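Long-range contacts in SAS-6 (Leishmania major, PDB 4CKM), which probably assembles by its N-terminal and coiled-coil parts into the cartwheel scaffold of basal bodies and centrioles, this chain being the N-terminal domain: residues L41-M46 with D128-A133; Q57-G62 with L83-D88; D100-F105 with V113-F118; S134-S139 with L155-T160. All coordinates share one frame; numbering follows the deposited sequence.

Contact 1 (L41-M46 with D128-A133)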
loop_
_atom_site.group_PDB
_atom_site.type_symbol
_atom_site.label_atom_id
_atom_site.label_comp_id
_atom_site.label_asym_id
_atom_site.label_seq_id
_atom_site.Cartn_x
_atom_site.Cartn_y
_atom_site.Cartn_z
ATOM N N LEU A 41 -14.762 -18.952 -8.014
ATOM C CA LEU A 41 -14.249 -18.279 -9.181
ATOM C C LEU A 41 -13.259 -19.140 -9.864
ATOM O O LEU A 41 -12.356 -19.671 -9.235
ATOM C CB LEU A 41 -13.557 -16.969 -8.830
ATOM C CG LEU A 41 -13.176 -16.153 -10.079
ATOM C CD1 LEU A 41 -14.409 -15.543 -10.724
ATOM C CD2 LEU A 41 -12.174 -15.061 -9.746
ATOM N N GLU A 42 -13.443 -19.265 -11.173
ATOM C CA GLU A 42 -12.520 -19.945 -12.039
ATOM C C GLU A 42 -12.582 -19.161 -13.347
ATOM O O GLU A 42 -13.594 -19.177 -14.033
ATOM C CB GLU A 42 -12.973 -21.386 -12.227
ATOM C CG GLU A 42 -12.051 -22.202 -13.116
ATOM C CD GLU A 42 -12.242 -23.704 -12.956
ATOM O OE1 GLU A 42 -13.243 -24.144 -12.345
ATOM O OE2 GLU A 42 -11.371 -24.455 -13.438
ATOM N N THR A 43 -11.531 -18.422 -13.667
ATOM C CA THR A 43 -11.598 -17.509 -14.791
ATOM C C THR A 43 -10.214 -17.172 -15.275
ATOM O O THR A 43 -9.223 -17.747 -14.797
ATOM C CB THR A 43 -12.402 -16.233 -14.430
ATOM O OG1 THR A 43 -12.691 -15.497 -15.612
ATOM C CG2 THR A 43 -11.662 -15.320 -13.463
ATOM N N THR A 44 -10.149 -16.272 -16.251
ATOM C CA THR A 44 -8.881 -15.841 -16.815
ATOM C C THR A 44 -8.763 -14.353 -16.653
ATOM O O THR A 44 -9.755 -13.630 -16.722
ATOM C CB THR A 44 -8.766 -16.269 -18.273
ATOM O OG1 THR A 44 -8.764 -17.699 -18.296
ATOM C CG2 THR A 44 -7.447 -15.790 -18.902
ATOM N N VAL A 45 -7.561 -13.891 -16.339
ATOM C CA VAL A 45 -7.343 -12.466 -16.117
ATOM C C VAL A 45 -6.004 -12.104 -16.682
ATOM O O VAL A 45 -5.100 -12.936 -16.711
ATOM C CB VAL A 45 -7.349 -12.078 -14.623
ATOM C CG1 VAL A 45 -8.747 -12.092 -14.082
ATOM C CG2 VAL A 45 -6.477 -13.028 -13.813
ATOM N N MET A 46 -5.882 -10.858 -17.125
ATOM C CA MET A 46 -4.595 -10.341 -17.568
ATOM C C MET A 46 -3.773 -9.956 -16.338
ATOM O O MET A 46 -4.263 -9.269 -15.437
ATOM C CB MET A 46 -4.790 -9.113 -18.465
ATOM C CG MET A 46 -5.493 -9.415 -19.770
ATOM S SD MET A 46 -4.497 -10.545 -20.733
ATOM C CE MET A 46 -5.672 -10.967 -22.015
ATOM N N ASP A 128 -14.401 -8.567 -11.641
ATOM C CA ASP A 128 -14.519 -7.315 -12.370
ATOM C C ASP A 128 -13.331 -7.064 -13.295
ATOM O O ASP A 128 -13.477 -6.566 -14.403
ATOM C CB ASP A 128 -14.733 -6.153 -11.408
ATOM C CG ASP A 128 -16.070 -6.255 -10.664
ATOM O OD1 ASP A 128 -16.998 -6.927 -11.174
ATOM O OD2 ASP A 128 -16.198 -5.671 -9.561
ATOM N N ILE A 129 -12.152 -7.454 -12.858
ATOM C CA ILE A 129 -10.982 -7.334 -13.698
ATOM C C ILE A 129 -11.076 -8.283 -14.897
ATOM O O ILE A 129 -10.740 -7.915 -16.017
ATOM C CB ILE A 129 -9.712 -7.598 -12.887
ATOM C CG1 ILE A 129 -9.524 -6.492 -11.860
ATOM C CG2 ILE A 129 -8.498 -7.692 -13.798
ATOM C CD1 ILE A 129 -8.448 -6.793 -10.842
ATOM N N ALA A 130 -11.502 -9.510 -14.652
ATOM C CA ALA A 130 -11.727 -10.478 -15.721
ATOM C C ALA A 130 -12.733 -9.957 -16.740
ATOM O O ALA A 130 -12.525 -10.093 -17.928
ATOM C CB ALA A 130 -12.217 -11.789 -15.143
ATOM N N ASP A 131 -13.804 -9.329 -16.276
ATOM C CA ASP A 131 -14.865 -8.863 -17.174
ATOM C C ASP A 131 -14.491 -7.657 -18.020
ATOM O O ASP A 131 -15.286 -7.232 -18.831
ATOM C CB ASP A 131 -16.129 -8.521 -16.373
ATOM C CG ASP A 131 -16.812 -9.757 -15.810
ATOM O OD1 ASP A 131 -16.417 -10.889 -16.171
ATOM O OD2 ASP A 131 -17.737 -9.597 -14.984
ATOM N N GLY A 132 -13.301 -7.098 -17.839
ATOM C CA GLY A 132 -12.953 -5.848 -18.493
ATOM C C GLY A 132 -13.624 -4.655 -17.823
ATOM O O GLY A 132 -13.421 -3.520 -18.256
ATOM N N ALA A 133 -14.370 -4.902 -16.739
ATOM C CA ALA A 133 -15.234 -3.898 -16.101
ATOM C C ALA A 133 -14.714 -3.310 -14.787
ATOM O O ALA A 133 -15.520 -2.990 -13.918
ATOM C CB ALA A 133 -16.602 -4.513 -15.855
HETATM O O HOH W 1 -8.450 -9.117 -17.565
#
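A130 CB is where T43, T44 and V45 converge on the helix. The apolar part comes first. V45 CG1 lies 3.6 Å from A130 CB, and V45 CG1 also reaches I129 CG2, more loosely, at 4.4 Å. CG1 stands anti to the carbonyl carbon and beside the backbone N of V45 (chi1 -74°), the position in which it meets the helix. T43 adds both its branches: OG1 comes to 3.8 Å of A130 CB and CG2 to 3.9 Å of the same atom, so hydroxyl and methyl of the threonine touch one alanine methyl. The strand backbone also touches the alanine, T44 O lying 3.5 Å from A130 CB.

The polar part is indirect. One water accepts from M46 N at 3.1 Å and donates to I129 O at 3.0 Å. I129 O serves a second donor, G132 N, inside its own segment. That bond and a weak one from A133 N to D128 O, together with the positive phi of G132 (76°), define a Schellman motif, with G132 the first residue to leave helical phi/psi.

With 153 Å² buried in total, this is light surface packing between the C-terminal turn of helix 117-130 and strand 39-50. Within the sheet the strand pairs with strand 57-70, through backbone bonds of T43 to V63 and of V45 to L61. I129 and V45 both also touch L138 of strand 136-142, and L41 packs on V123 and L126 further back along the helix.

Contact 2 (Q57-G62 with L83-D88)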
loop_
_atom_site.group_PDB
_atom_site.type_symbol
_atom_site.label_atom_id
_atom_site.label_comp_id
_atom_site.label_asym_id
_atom_site.label_seq_id
_atom_site.Cartn_x
_atom_site.Cartn_y
_atom_site.Cartn_z
ATOM N N GLN A 57 5.916 -8.798 -18.557
ATOM C CA GLN A 57 4.974 -8.982 -19.659
ATOM C C GLN A 57 3.569 -9.082 -19.099
ATOM O O GLN A 57 3.373 -9.524 -17.970
ATOM C CB GLN A 57 5.281 -10.242 -20.454
ATOM C CG GLN A 57 5.115 -11.492 -19.627
ATOM C CD GLN A 57 5.141 -12.772 -20.435
ATOM O OE1 GLN A 57 4.399 -12.952 -21.396
ATOM N NE2 GLN A 57 5.975 -13.692 -20.006
ATOM N N VAL A 58 2.591 -8.697 -19.911
ATOM C CA VAL A 58 1.197 -8.818 -19.545
ATOM C C VAL A 58 0.623 -10.002 -20.297
ATOM O O VAL A 58 0.748 -10.092 -21.513
ATOM C CB VAL A 58 0.429 -7.524 -19.865
ATOM C CG1 VAL A 58 -1.066 -7.748 -19.816
ATOM C CG2 VAL A 58 0.829 -6.419 -18.885
ATOM N N ARG A 59 0.016 -10.920 -19.561
ATOM C CA ARG A 59 -0.405 -12.182 -20.117
ATOM C C ARG A 59 -1.616 -12.757 -19.391
ATOM O O ARG A 59 -1.863 -12.438 -18.241
ATOM C CB ARG A 59 0.762 -13.154 -20.083
ATOM C CG ARG A 59 0.990 -13.812 -18.745
ATOM C CD ARG A 59 2.441 -14.169 -18.557
ATOM N NE ARG A 59 2.624 -15.517 -18.056
ATOM C CZ ARG A 59 3.644 -15.921 -17.299
ATOM N NH1 ARG A 59 4.584 -15.083 -16.871
ATOM N NH2 ARG A 59 3.696 -17.184 -16.921
ATOM N N PRO A 60 -2.391 -13.599 -20.070
ATOM C CA PRO A 60 -3.594 -14.121 -19.427
ATOM C C PRO A 60 -3.254 -15.253 -18.468
ATOM O O PRO A 60 -2.507 -16.156 -18.826
ATOM C CB PRO A 60 -4.448 -14.606 -20.604
ATOM C CG PRO A 60 -3.482 -14.895 -21.709
ATOM C CD PRO A 60 -2.207 -14.126 -21.439
ATOM N N LEU A 61 -3.762 -15.174 -17.241
ATOM C CA LEU A 61 -3.548 -16.235 -16.262
ATOM C C LEU A 61 -4.870 -16.769 -15.777
ATOM O O LEU A 61 -5.868 -16.047 -15.697
ATOM C CB LEU A 61 -2.719 -15.737 -15.064
ATOM C CG LEU A 61 -1.249 -15.368 -15.300
ATOM C CD1 LEU A 61 -0.582 -14.845 -14.027
ATOM C CD2 LEU A 61 -0.455 -16.549 -15.857
ATOM N N GLY A 62 -4.884 -18.051 -15.458
ATOM C CA GLY A 62 -6.045 -18.637 -14.794
ATOM C C GLY A 62 -6.030 -18.242 -13.317
ATOM O O GLY A 62 -4.992 -18.288 -12.645
ATOM N N LEU A 83 -3.221 -19.442 -8.963
ATOM C CA LEU A 83 -2.887 -18.760 -10.179
ATOM C C LEU A 83 -2.194 -19.760 -11.094
ATOM O O LEU A 83 -1.234 -20.424 -10.679
ATOM C CB LEU A 83 -1.930 -17.646 -9.826
ATOM C CG LEU A 83 -1.993 -16.379 -10.641
ATOM C CD1 LEU A 83 -3.394 -15.803 -10.618
ATOM C CD2 LEU A 83 -0.976 -15.395 -10.068
ATOM N N THR A 84 -2.675 -19.890 -12.326
ATOM C CA THR A 84 -2.019 -20.785 -13.287
ATOM C C THR A 84 -1.765 -20.130 -14.627
ATOM O O THR A 84 -2.341 -19.088 -14.947
ATOM C CB THR A 84 -2.856 -22.046 -13.544
ATOM O OG1 THR A 84 -4.177 -21.667 -13.938
ATOM C CG2 THR A 84 -2.937 -22.886 -12.301
ATOM N N ASP A 85 -0.886 -20.749 -15.401
ATOM C CA ASP A 85 -0.692 -20.397 -16.810
ATOM C C ASP A 85 -1.152 -21.554 -17.732
ATOM O O ASP A 85 -0.536 -22.624 -17.733
ATOM C CB ASP A 85 0.766 -20.060 -17.082
ATOM C CG ASP A 85 0.963 -19.367 -18.422
ATOM O OD1 ASP A 85 0.161 -19.568 -19.353
ATOM O OD2 ASP A 85 1.923 -18.597 -18.549
ATOM N N PRO A 86 -2.220 -21.336 -18.527
ATOM C CA PRO A 86 -2.723 -22.401 -19.413
ATOM C C PRO A 86 -1.643 -22.993 -20.326
ATOM O O PRO A 86 -1.569 -24.208 -20.505
ATOM C CB PRO A 86 -3.804 -21.696 -20.252
ATOM C CG PRO A 86 -3.566 -20.237 -20.084
ATOM C CD PRO A 86 -2.951 -20.070 -18.726
ATOM N N THR A 87 -0.786 -22.127 -20.851
ATOM C CA THR A 87 0.299 -22.534 -21.730
ATOM C C THR A 87 1.540 -23.037 -20.970
ATOM O O THR A 87 2.576 -23.234 -21.589
ATOM C CB THR A 87 0.743 -21.363 -22.642
ATOM O OG1 THR A 87 1.544 -20.450 -21.884
ATOM C CG2 THR A 87 -0.454 -20.593 -23.236
ATOM N N ASP A 88 1.465 -23.228 -19.653
ATOM C CA ASP A 88 2.634 -23.696 -18.886
ATOM C C ASP A 88 2.226 -24.350 -17.560
ATOM O O ASP A 88 1.807 -23.660 -16.632
ATOM C CB ASP A 88 3.622 -22.551 -18.617
ATOM C CG ASP A 88 4.760 -22.957 -17.678
ATOM O OD1 ASP A 88 4.868 -24.151 -17.321
ATOM O OD2 ASP A 88 5.560 -22.078 -17.292
HETATM O O HOH W 2 -0.815 -17.107 -20.584
#
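R59 presents the edge of its guanidinium to the carboxylate of D85, with OD2 near the guanidinium plane. The salt bridge has one good bond, R59 NH2 to D85 OD2 at 2.8 Å, and a weak one from R59 NE to the same OD2 at 3.2 Å. NH2 uses the anti lone pair of OD2, and the two planes are turned 44° apart. D85 CG is anti to its backbone N (chi1 -166°) where the carboxylate meets R59. The other oxygen, D85 OD1, is met from one face of the carboxylate by both T87 N (3.1 Å) and T87 OG1; the first bond makes an Asx turn at the start of the D85-D88 type I turn. A water also joins OD1 to P60 O.

G62 and T84 form an antiparallel hydrogen-bonded pair: G62 N to T84 O and T84 N to G62 O both measure 2.8 Å. L61 sets its CD1 4.0 Å from L83 CG, and its CD2 lies 3.3 Å from T84 O.

The contact lies at one end of the hairpin of strands 57-70 and 76-85. Strand 39-50 flanks it, T49 OG1 bonding R59 NH1, while F91 of strand 88-98 packs on R59, L61 and D85.

Contact 3 (D100-F105 with V113-F118)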
loop_
_atom_site.group_PDB
_atom_site.type_symbol
_atom_site.label_atom_id
_atom_site.label_comp_id
_atom_site.label_asym_id
_atom_site.label_seq_id
_atom_site.Cartn_x
_atom_site.Cartn_y
_atom_site.Cartn_z
ATOM N N ASP A 100 -7.741 -20.169 11.230
ATOM C CA ASP A 100 -6.813 -20.054 12.364
ATOM C C ASP A 100 -5.879 -18.885 12.304
ATOM O O ASP A 100 -5.556 -18.321 13.328
ATOM C CB ASP A 100 -5.897 -21.284 12.423
ATOM C CG ASP A 100 -6.606 -22.491 12.885
ATOM O OD1 ASP A 100 -7.801 -22.365 13.242
ATOM O OD2 ASP A 100 -5.973 -23.572 12.876
ATOM N N ASP A 101 -5.373 -18.587 11.116
ATOM C CA ASP A 101 -4.444 -17.493 10.951
ATOM C C ASP A 101 -5.111 -16.193 10.508
ATOM O O ASP A 101 -4.424 -15.220 10.235
ATOM C CB ASP A 101 -3.411 -17.903 9.931
ATOM C CG ASP A 101 -2.721 -19.171 10.317
ATOM O OD1 ASP A 101 -2.126 -19.174 11.402
ATOM O OD2 ASP A 101 -2.786 -20.165 9.559
ATOM N N TYR A 102 -6.435 -16.161 10.416
ATOM C CA TYR A 102 -7.067 -15.026 9.762
ATOM C C TYR A 102 -6.901 -13.738 10.549
ATOM O O TYR A 102 -6.618 -12.692 9.971
ATOM C CB TYR A 102 -8.542 -15.252 9.479
ATOM C CG TYR A 102 -9.140 -14.089 8.692
ATOM C CD1 TYR A 102 -8.698 -13.805 7.402
ATOM C CD2 TYR A 102 -10.127 -13.262 9.245
ATOM C CE1 TYR A 102 -9.244 -12.762 6.666
ATOM C CE2 TYR A 102 -10.664 -12.215 8.523
ATOM C CZ TYR A 102 -10.210 -11.969 7.225
ATOM O OH TYR A 102 -10.718 -10.933 6.491
ATOM N N ASN A 103 -7.047 -13.814 11.861
ATOM C CA ASN A 103 -6.942 -12.625 12.682
ATOM C C ASN A 103 -5.645 -11.892 12.534
ATOM O O ASN A 103 -5.635 -10.664 12.424
ATOM C CB ASN A 103 -7.224 -12.951 14.137
ATOM C CG ASN A 103 -8.685 -13.247 14.360
ATOM O OD1 ASN A 103 -9.551 -12.782 13.606
ATOM N ND2 ASN A 103 -8.976 -14.020 15.382
ATOM N N ALA A 104 -4.549 -12.624 12.524
ATOM C CA ALA A 104 -3.257 -11.996 12.249
ATOM C C ALA A 104 -3.209 -11.372 10.856
ATOM O O ALA A 104 -2.638 -10.311 10.655
ATOM C CB ALA A 104 -2.149 -13.021 12.384
ATOM N N PHE A 105 -3.803 -12.072 9.898
ATOM C CA PHE A 105 -3.725 -11.728 8.477
ATOM C C PHE A 105 -4.564 -10.459 8.290
ATOM O O PHE A 105 -4.144 -9.500 7.654
ATOM C CB PHE A 105 -4.240 -12.949 7.678
ATOM C CG PHE A 105 -4.460 -12.721 6.204
ATOM C CD1 PHE A 105 -3.438 -12.938 5.289
ATOM C CD2 PHE A 105 -5.728 -12.398 5.718
ATOM C CE1 PHE A 105 -3.653 -12.769 3.922
ATOM C CE2 PHE A 105 -5.955 -12.229 4.353
ATOM C CZ PHE A 105 -4.912 -12.424 3.455
ATOM N N VAL A 113 -13.382 -6.951 6.614
ATOM C CA VAL A 113 -14.253 -8.100 6.466
ATOM C C VAL A 113 -13.785 -9.301 7.288
ATOM O O VAL A 113 -12.604 -9.418 7.618
ATOM C CB VAL A 113 -14.354 -8.529 4.993
ATOM C CG1 VAL A 113 -15.081 -7.461 4.205
ATOM C CG2 VAL A 113 -12.984 -8.806 4.391
ATOM N N ASP A 114 -14.721 -10.194 7.595
ATOM C CA ASP A 114 -14.411 -11.397 8.353
ATOM C C ASP A 114 -14.027 -12.513 7.388
ATOM O O ASP A 114 -13.957 -12.301 6.171
ATOM C CB ASP A 114 -15.599 -11.798 9.231
ATOM C CG ASP A 114 -16.819 -12.150 8.432
ATOM O OD1 ASP A 114 -16.727 -12.380 7.217
ATOM O OD2 ASP A 114 -17.904 -12.177 9.027
ATOM N N PHE A 115 -13.781 -13.707 7.923
ATOM C CA PHE A 115 -13.244 -14.783 7.107
ATOM C C PHE A 115 -14.187 -15.243 6.006
ATOM O O PHE A 115 -13.739 -15.609 4.927
ATOM C CB PHE A 115 -12.875 -15.955 7.981
ATOM C CG PHE A 115 -12.085 -16.999 7.273
ATOM C CD1 PHE A 115 -10.767 -16.771 6.949
ATOM C CD2 PHE A 115 -12.649 -18.193 6.935
ATOM C CE1 PHE A 115 -10.020 -17.726 6.305
ATOM C CE2 PHE A 115 -11.902 -19.149 6.289
ATOM C CZ PHE A 115 -10.592 -18.920 5.984
ATOM N N HIS A 116 -15.479 -15.224 6.272
ATOM C CA HIS A 116 -16.476 -15.532 5.246
ATOM C C HIS A 116 -16.485 -14.463 4.138
ATOM O O HIS A 116 -16.584 -14.783 2.938
ATOM C CB HIS A 116 -17.872 -15.630 5.885
ATOM C CG HIS A 116 -18.979 -15.883 4.901
ATOM N ND1 HIS A 116 -19.322 -17.152 4.466
ATOM C CD2 HIS A 116 -19.812 -15.030 4.253
ATOM C CE1 HIS A 116 -20.312 -17.069 3.593
ATOM N NE2 HIS A 116 -20.631 -15.793 3.450
ATOM N N GLY A 117 -16.400 -13.195 4.550
ATOM C CA GLY A 117 -16.435 -12.078 3.635
ATOM C C GLY A 117 -15.190 -11.987 2.779
ATOM O O GLY A 117 -15.259 -11.568 1.621
ATOM N N PHE A 118 -14.052 -12.421 3.319
ATOM C CA PHE A 118 -12.788 -12.180 2.642
ATOM C C PHE A 118 -12.710 -12.717 1.197
ATOM O O PHE A 118 -12.358 -11.974 0.287
ATOM C CB PHE A 118 -11.597 -12.672 3.452
ATOM C CG PHE A 118 -10.328 -12.613 2.690
ATOM C CD1 PHE A 118 -9.754 -11.386 2.395
ATOM C CD2 PHE A 118 -9.761 -13.765 2.166
ATOM C CE1 PHE A 118 -8.598 -11.306 1.636
ATOM C CE2 PHE A 118 -8.589 -13.700 1.413
ATOM C CZ PHE A 118 -8.008 -12.468 1.154
#
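Y102 inserts its side chain between V113, F115 and F118. Its CB already points toward 113-118, and CG is anti to the backbone N (chi1 -175°). The CG atoms of F105, F115 and F118 are likewise anti to their own backbone N, so all four rings share one first-torsion class. The Y102 OH donates to V113 O at 2.7 Å, arriving well above the carbonyl plane. F115 answers twice: its CA lies over a face of the tyrosine, 4.1 Å from the centroid of the Y102 ring, and its CD1 comes to 3.6 Å of Y102 CG. The phenyl ring turns its edge to the Y102 face in an offset edge-to-face pair with planes at 73°. F118 CB lies 3.6 Å from Y102 OH.

One helical turn on, F105 brings CE2 over the rim of one face of F118, 3.8 Å from F118 CZ. This second edge-to-face pair has planes at 83°. D114 OD1 accepts from G117 N at 2.8 Å, a capping bond at the turn entering helix 117-130.

The arrangement is an aromatic cluster joining helix 102-109 to the start of helix 117-130. V113 packs on F163 of the second subunit, consistent with the head-to-head pairing of SAS-6 N-terminal domains.

Contact 4 (S134-S139 with L155-T160)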
loop_
_atom_site.group_PDB
_atom_site.type_symbol
_atom_site.label_atom_id
_atom_site.label_comp_id
_atom_site.label_asym_id
_atom_site.label_seq_id
_atom_site.Cartn_x
_atom_site.Cartn_y
_atom_site.Cartn_z
ATOM N N SER A 134 -13.392 -3.142 -14.652
ATOM C CA SER A 134 -12.783 -2.619 -13.416
ATOM C C SER A 134 -11.704 -1.580 -13.660
ATOM O O SER A 134 -10.945 -1.646 -14.617
ATOM C CB SER A 134 -12.147 -3.756 -12.600
ATOM O OG SER A 134 -11.568 -3.278 -11.395
ATOM N N ALA A 135 -11.608 -0.656 -12.723
ATOM C CA ALA A 135 -10.523 0.306 -12.672
ATOM C C ALA A 135 -9.197 -0.259 -12.102
ATOM O O ALA A 135 -8.249 0.501 -11.892
ATOM C CB ALA A 135 -10.978 1.473 -11.809
ATOM N N TYR A 136 -9.137 -1.561 -11.829
ATOM C CA TYR A 136 -8.030 -2.150 -11.125
ATOM C C TYR A 136 -7.240 -3.016 -12.056
ATOM O O TYR A 136 -7.763 -3.488 -13.035
ATOM C CB TYR A 136 -8.523 -3.009 -9.941
ATOM C CG TYR A 136 -9.205 -2.248 -8.803
ATOM C CD1 TYR A 136 -9.176 -0.858 -8.727
ATOM C CD2 TYR A 136 -9.857 -2.932 -7.779
ATOM C CE1 TYR A 136 -9.792 -0.181 -7.684
ATOM C CE2 TYR A 136 -10.473 -2.263 -6.737
ATOM C CZ TYR A 136 -10.434 -0.889 -6.693
ATOM O OH TYR A 136 -11.041 -0.215 -5.660
ATOM N N GLU A 137 -5.987 -3.253 -11.699
ATOM C CA GLU A 137 -5.076 -4.111 -12.463
ATOM C C GLU A 137 -4.453 -5.152 -11.556
ATOM O O GLU A 137 -4.449 -4.982 -10.347
ATOM C CB GLU A 137 -3.903 -3.296 -13.013
ATOM C CG GLU A 137 -4.255 -2.303 -14.090
ATOM C CD GLU A 137 -3.055 -1.443 -14.508
ATOM O OE1 GLU A 137 -2.011 -1.414 -13.806
ATOM O OE2 GLU A 137 -3.169 -0.774 -15.543
ATOM N N LEU A 138 -3.864 -6.179 -12.155
ATOM C CA LEU A 138 -3.132 -7.202 -11.416
ATOM C C LEU A 138 -1.667 -7.285 -11.830
ATOM O O LEU A 138 -1.316 -7.209 -13.027
ATOM C CB LEU A 138 -3.749 -8.574 -11.637
ATOM C CG LEU A 138 -5.190 -8.731 -11.164
ATOM C CD1 LEU A 138 -5.764 -10.052 -11.660
ATOM C CD2 LEU A 138 -5.246 -8.651 -9.645
ATOM N N SER A 139 -0.829 -7.487 -10.824
ATOM C CA SER A 139 0.595 -7.667 -10.993
ATOM C C SER A 139 0.988 -8.912 -10.218
ATOM O O SER A 139 0.404 -9.187 -9.170
ATOM C CB SER A 139 1.328 -6.463 -10.438
ATOM O OG SER A 139 2.716 -6.681 -10.553
ATOM N N LEU A 155 1.092 -11.444 -5.618
ATOM C CA LEU A 155 -0.022 -10.933 -6.401
ATOM C C LEU A 155 -0.510 -9.634 -5.809
ATOM O O LEU A 155 -0.910 -9.607 -4.644
ATOM C CB LEU A 155 -1.185 -11.926 -6.379
ATOM C CG LEU A 155 -2.418 -11.478 -7.199
ATOM C CD1 LEU A 155 -2.098 -11.480 -8.681
ATOM C CD2 LEU A 155 -3.601 -12.389 -6.960
ATOM N N ARG A 156 -0.503 -8.570 -6.611
ATOM C CA ARG A 156 -0.967 -7.272 -6.177
ATOM C C ARG A 156 -2.196 -6.814 -6.982
ATOM O O ARG A 156 -2.262 -6.984 -8.200
ATOM C CB ARG A 156 0.153 -6.256 -6.343
ATOM C CG ARG A 156 1.406 -6.535 -5.532
ATOM C CD ARG A 156 2.570 -5.624 -5.933
ATOM N NE ARG A 156 2.452 -4.294 -5.339
ATOM C CZ ARG A 156 2.827 -3.136 -5.921
ATOM N NH1 ARG A 156 3.365 -3.112 -7.141
ATOM N NH2 ARG A 156 2.641 -1.974 -5.286
ATOM N N VAL A 157 -3.169 -6.227 -6.293
ATOM C CA VAL A 157 -4.305 -5.588 -6.925
ATOM C C VAL A 157 -4.058 -4.101 -6.841
ATOM O O VAL A 157 -3.958 -3.550 -5.746
ATOM C CB VAL A 157 -5.629 -5.918 -6.216
ATOM C CG1 VAL A 157 -6.780 -5.191 -6.877
ATOM C CG2 VAL A 157 -5.902 -7.415 -6.237
ATOM N N LEU A 158 -3.950 -3.468 -8.007
ATOM C CA LEU A 158 -3.503 -2.086 -8.135
ATOM C C LEU A 158 -4.575 -1.207 -8.749
ATOM O O LEU A 158 -5.376 -1.649 -9.578
ATOM C CB LEU A 158 -2.261 -2.029 -9.032
ATOM C CG LEU A 158 -1.113 -2.930 -8.571
ATOM C CD1 LEU A 158 0.017 -2.903 -9.595
ATOM C CD2 LEU A 158 -0.632 -2.509 -7.171
ATOM N N GLU A 159 -4.584 0.044 -8.329
ATOM C CA GLU A 159 -5.457 1.061 -8.901
ATOM C C GLU A 159 -4.588 2.240 -9.250
ATOM O O GLU A 159 -3.844 2.728 -8.404
ATOM C CB GLU A 159 -6.490 1.520 -7.877
ATOM C CG GLU A 159 -7.387 2.651 -8.369
ATOM C CD GLU A 159 -8.211 3.311 -7.267
ATOM O OE1 GLU A 159 -8.006 3.021 -6.073
ATOM O OE2 GLU A 159 -9.068 4.149 -7.598
ATOM N N THR A 160 -4.669 2.698 -10.481
ATOM C CA THR A 160 -3.922 3.871 -10.885
ATOM C C THR A 160 -4.831 5.086 -10.778
ATOM O O THR A 160 -5.859 5.127 -11.398
ATOM C CB THR A 160 -3.331 3.700 -12.294
ATOM O OG1 THR A 160 -2.251 2.744 -12.235
ATOM C CG2 THR A 160 -2.735 5.004 -12.783
#
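E137 with L158, and S139 with R156, are the hydrogen-bonded pairs of an antiparallel beta hairpin built from strands 136-142 and 152-160. Four backbone bonds carry it: E137 N to L158 O (2.7 Å), L158 N to E137 O (2.8 Å), S139 N to R156 O (3.0 Å) and R156 N to S139 O (2.8 Å). All have N-H...O angles of 161° or more. Between them L138 faces V157 as a non-hydrogen-bonded pair, L138 CA giving a CA-H...O contact to R156 O.

On the face of Y136, L138 and V157, the leucine and valine lie side by side, with L138 CD2 3.7 Å from V157 CG2. V157 CG1, anti to the backbone N (chi1 178°), reaches Y136 CD2 at 3.9 Å. Y136 CD1 rests 3.7 Å from E159 CB, while E159 OE1 bonds H168 NE2. On the other face S139 CB meets L158 CD1, and L158 CD2 covers the centre of the R156 guanidinium, 3.7 Å above its plane.

R156 bonds E167 through NE and E110 of the second subunit through NH1, and T160 packs on L112 of that subunit. A hairpin reaching a partner chain in this way fits the head-to-head assembly of SAS-6 N-terminal domains.

In the fold
Contact 1 is the one surface contact; the other three are partly buried, and their chemistry follows their place. Contacts 2 and 4 each join the two strands of a hairpin by backbone bonds, to which contact 2 adds an intersegment salt bridge, whereas in contact 4 the arginine leads away from the facing strand to partners outside the contact. Contacts 1 and 3 both use helix 117-130, at opposite ends: aromatic rings carry contact 3, and small methyl contacts with one water carry contact 1. Contact 1 adjoins contacts 2 and 4 through strand 39-50, which neighbours both 57-70 and 136-142 in the sheet. Contact 3 stays apart, its nearest atoms about 9 Å from contact 4, yet both reach the second subunit.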